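Local coordinates for protein RE68036p (Drosophila melanogaster, PDB 1SQH) that is of unknown function but probably acts as an acyltransferase of the GNAT type, possibly transferring acyl groups to glycine, at residues Arg134-Ala139 with Val293-Lys298. Residues are numbered along the deposited sequence; the frame is centred on the assembly and turned at random.
Sequences RVKELA and VNEWIK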
ATOM      1  N   ARG A 134      -3.071 -21.720   2.909  1.00 34.22           N
ATOM      2  CA  ARG A 134      -2.382 -22.430   1.852  1.00 33.88           C
ATOM      3  C   ARG A 134      -1.050 -21.789   1.483  1.00 33.79           C
ATOM      4  O   ARG A 134      -0.062 -22.491   1.294  1.00 33.53           O
ATOM      5  CB  ARG A 134      -3.271 -22.538   0.616  1.00 35.51           C
ATOM      6  CG  ARG A 134      -2.672 -23.392  -0.480  1.00 36.99           C
ATOM      7  CD  ARG A 134      -3.677 -23.726  -1.569  1.00 37.16           C
ATOM      8  NE  ARG A 134      -3.062 -24.565  -2.593  1.00 39.69           N
ATOM      9  CZ  ARG A 134      -3.698 -25.055  -3.652  1.00 40.16           C
ATOM     10  NH1 ARG A 134      -4.987 -24.796  -3.843  1.00 41.91           N
ATOM     11  NH2 ARG A 134      -3.039 -25.804  -4.527  1.00 41.86           N
ATOM     12  N   VAL A 135      -0.999 -20.463   1.399  1.00 32.03           N
ATOM     13  CA  VAL A 135       0.258 -19.820   1.030  1.00 30.45           C
ATOM     14  C   VAL A 135       1.331 -20.017   2.101  1.00 30.17           C
ATOM     15  O   VAL A 135       2.525 -20.043   1.795  1.00 29.40           O
ATOM     16  CB  VAL A 135       0.087 -18.312   0.785  1.00 29.23           C
ATOM     17  CG1 VAL A 135       0.017 -17.567   2.112  1.00 26.43           C
ATOM     18  CG2 VAL A 135       1.235 -17.799  -0.062  1.00 28.57           C
ATOM     19  N   LYS A 136       0.915 -20.153   3.355  1.00 29.74           N
ATOM     20  CA  LYS A 136       1.888 -20.352   4.420  1.00 31.57           C
ATOM     21  C   LYS A 136       2.455 -21.769   4.335  1.00 32.88           C
ATOM     22  O   LYS A 136       3.639 -21.988   4.604  1.00 33.62           O
ATOM     23  CB  LYS A 136       1.252 -20.100   5.790  1.00 30.40           C
ATOM     24  CG  LYS A 136       0.799 -18.647   6.001  1.00 29.91           C
ATOM     25  CD  LYS A 136       0.008 -18.476   7.294  1.00 30.22           C
ATOM     26  CE  LYS A 136      -0.628 -17.083   7.390  1.00 31.77           C
ATOM     27  NZ  LYS A 136      -1.409 -16.892   8.652  1.00 29.40           N
ATOM     28  N   GLU A 137       1.608 -22.723   3.948  1.00 33.40           N
ATOM     29  CA  GLU A 137       2.027 -24.119   3.800  1.00 35.13           C
ATOM     30  C   GLU A 137       3.070 -24.180   2.687  1.00 35.05           C
ATOM     31  O   GLU A 137       4.114 -24.827   2.816  1.00 34.08           O
ATOM     32  CB  GLU A 137       0.827 -24.994   3.436  1.00 37.80           C
ATOM     33  CG  GLU A 137      -0.256 -25.069   4.512  1.00 42.94           C
ATOM     34  CD  GLU A 137      -1.514 -25.781   4.023  1.00 46.89           C
ATOM     35  OE1 GLU A 137      -1.403 -26.942   3.558  1.00 48.78           O
ATOM     36  OE2 GLU A 137      -2.614 -25.180   4.097  1.00 48.19           O
ATOM     37  N   LEU A 138       2.782 -23.480   1.598  1.00 35.84           N
ATOM     38  CA  LEU A 138       3.685 -23.412   0.462  1.00 36.83           C
ATOM     39  C   LEU A 138       5.029 -22.848   0.908  1.00 37.75           C
ATOM     40  O   LEU A 138       6.078 -23.406   0.599  1.00 38.47           O
ATOM     41  CB  LEU A 138       3.076 -22.524  -0.630  1.00 36.35           C
ATOM     42  CG  LEU A 138       3.904 -22.226  -1.879  1.00 34.28           C
ATOM     43  CD1 LEU A 138       4.475 -23.522  -2.455  1.00 35.54           C
ATOM     44  CD2 LEU A 138       3.020 -21.527  -2.899  1.00 33.41           C
ATOM     45  N   ALA A 139       4.996 -21.739   1.641  1.00 39.17           N
ATOM     46  CA  ALA A 139       6.226 -21.113   2.124  1.00 39.97           C
ATOM     47  C   ALA A 139       7.089 -22.132   2.856  1.00 39.68           C
ATOM     48  O   ALA A 139       8.309 -22.172   2.680  1.00 38.27           O
ATOM     49  CB  ALA A 139       5.898 -19.957   3.057  1.00 40.25           C
ATOM     50  N   VAL A 293     -10.522  -7.479   5.540  1.00 26.01           N
ATOM     51  CA  VAL A 293      -9.497  -7.948   6.464  1.00 26.46           C
ATOM     52  C   VAL A 293      -8.536  -8.779   5.627  1.00 25.72           C
ATOM     53  O   VAL A 293      -8.942  -9.740   4.979  1.00 27.38           O
ATOM     54  CB  VAL A 293     -10.071  -8.833   7.585  1.00 26.30           C
ATOM     55  CG1 VAL A 293      -8.936  -9.363   8.453  1.00 23.43           C
ATOM     56  CG2 VAL A 293     -11.066  -8.038   8.418  1.00 23.41           C
ATOM     57  N   ASN A 294      -7.269  -8.387   5.634  1.00 25.57           N
ATOM     58  CA  ASN A 294      -6.238  -9.071   4.869  1.00 25.05           C
ATOM     59  C   ASN A 294      -5.042  -9.306   5.759  1.00 25.14           C
ATOM     60  O   ASN A 294      -4.935  -8.722   6.836  1.00 25.82           O
ATOM     61  CB  ASN A 294      -5.801  -8.203   3.688  1.00 22.96           C
ATOM     62  CG  ASN A 294      -6.568  -8.504   2.413  1.00 21.28           C
ATOM     63  OD1 ASN A 294      -7.672  -9.057   2.446  1.00 22.70           O
ATOM     64  ND2 ASN A 294      -5.991  -8.122   1.273  1.00 16.70           N
ATOM     65  N   GLU A 295      -4.134 -10.160   5.311  1.00 25.17           N
ATOM     66  CA  GLU A 295      -2.934 -10.405   6.090  1.00 27.37           C
ATOM     67  C   GLU A 295      -1.696  -9.952   5.333  1.00 26.39           C
ATOM     68  O   GLU A 295      -1.667  -9.936   4.103  1.00 25.25           O
ATOM     69  CB  GLU A 295      -2.801 -11.894   6.464  1.00 28.80           C
ATOM     70  CG  GLU A 295      -3.454 -12.259   7.793  1.00 31.18           C
ATOM     71  CD  GLU A 295      -3.275 -13.725   8.169  1.00 33.75           C
ATOM     72  OE1 GLU A 295      -2.142 -14.237   8.088  1.00 37.16           O
ATOM     73  OE2 GLU A 295      -4.268 -14.369   8.561  1.00 34.72           O
ATOM     74  N   TRP A 296      -0.697  -9.525   6.093  1.00 25.93           N
ATOM     75  CA  TRP A 296       0.587  -9.132   5.541  1.00 25.76           C
ATOM     76  C   TRP A 296       1.466 -10.242   6.108  1.00 26.90           C
ATOM     77  O   TRP A 296       1.630 -10.356   7.324  1.00 26.03           O
ATOM     78  CB  TRP A 296       1.011  -7.775   6.078  1.00 23.24           C
ATOM     79  CG  TRP A 296       0.988  -6.693   5.040  1.00 23.78           C
ATOM     80  CD1 TRP A 296       2.070  -6.100   4.454  1.00 23.03           C
ATOM     81  CD2 TRP A 296      -0.173  -6.065   4.474  1.00 21.28           C
ATOM     82  NE1 TRP A 296       1.657  -5.139   3.559  1.00 23.29           N
ATOM     83  CE2 TRP A 296       0.286  -5.097   3.552  1.00 22.71           C
ATOM     84  CE3 TRP A 296      -1.556  -6.227   4.656  1.00 20.98           C
ATOM     85  CZ2 TRP A 296      -0.595  -4.286   2.810  1.00 20.83           C
ATOM     86  CZ3 TRP A 296      -2.435  -5.415   3.912  1.00 20.66           C
ATOM     87  CH2 TRP A 296      -1.943  -4.460   3.005  1.00 19.12           C
ATOM     88  N   ILE A 297       1.997 -11.086   5.234  1.00 26.44           N
ATOM     89  CA  ILE A 297       2.806 -12.200   5.699  1.00 27.32           C
ATOM     90  C   ILE A 297       4.283 -12.007   5.412  1.00 27.86           C
ATOM     91  O   ILE A 297       4.725 -12.127   4.268  1.00 29.52           O
ATOM     92  CB  ILE A 297       2.338 -13.508   5.054  1.00 27.09           C
ATOM     93  CG1 ILE A 297       0.825 -13.672   5.264  1.00 27.61           C
ATOM     94  CG2 ILE A 297       3.087 -14.671   5.659  1.00 27.40           C
ATOM     95  CD1 ILE A 297       0.232 -14.932   4.653  1.00 24.84           C
ATOM     96  N   LYS A 298       5.040 -11.695   6.457  1.00 26.76           N
ATOM     97  CA  LYS A 298       6.475 -11.500   6.322  1.00 28.70           C
ATOM     98  C   LYS A 298       7.185 -12.834   6.544  1.00 30.42           C
ATOM     99  O   LYS A 298       7.080 -13.430   7.620  1.00 30.63           O
ATOM    100  CB  LYS A 298       6.951 -10.466   7.346  1.00 27.88           C
ATOM    101  CG  LYS A 298       8.458 -10.325   7.487  1.00 28.81           C
ATOM    102  CD  LYS A 298       9.137  -9.908   6.193  1.00 30.46           C
ATOM    103  CE  LYS A 298      10.629  -9.695   6.431  1.00 29.12           C
ATOM    104  NZ  LYS A 298      11.417  -9.561   5.175  1.00 27.17           N
TER
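Lys-136 sets off with CG anti to its carbonyl carbon (chi1 -65°) and then runs fully extended, while Ile-297 holds CG1 in the same relation to its own carbonyl (chi1 -52°); these two torsions carry the ammonium to Glu-295 and the CD1 methyl up to the helix. The setting is a helix packed on a mixed beta sheet, as in the acetyltransferase fold. Helix 129-141 follows directly on strand 123-128, which is the sheet neighbour of strand 289-299. The two segments run almost parallel, 5° apart, with their axes 10.9 Å from each other at closest approach. Ile-297 suits the space between them, since its long branch delivers CD1 to two partners at once. CD1 of Ile-297 meets CG1 of Val-135 tip to tip at 3.7 Å; this compact beta-branched valine also touches Leu-124 of the neighbouring strand 123-128 and Trp-107. CD1 of Ile-297 also lies 3.6 Å from CE of Lys-136, and the two side chains cross at about a right angle. Lysine serves well here because its methylenes cover an apolar methyl while its charged end travels on to an acid. NZ of Lys-136 donates to OE1 of Glu-295 at 2.8 Å, a hydrogen bond within a salt bridge that OE1 accepts on its syn lone pair, the side of the other oxygen. A glutamate fits here because its two oxygens can each take a donor: OE2 accepts a bond from NE2 of Gln-151 on strand 147-157, and this double hold probably restricts the rotation of the buried carboxylate. A methionine in place of Lys-136 has no ammonium group and would probably leave that carboxylate without this charged partner. OE1 of Glu-295 also lies 3.3 Å from CE of Lys-136, the carbon that bears the ammonium nitrogen.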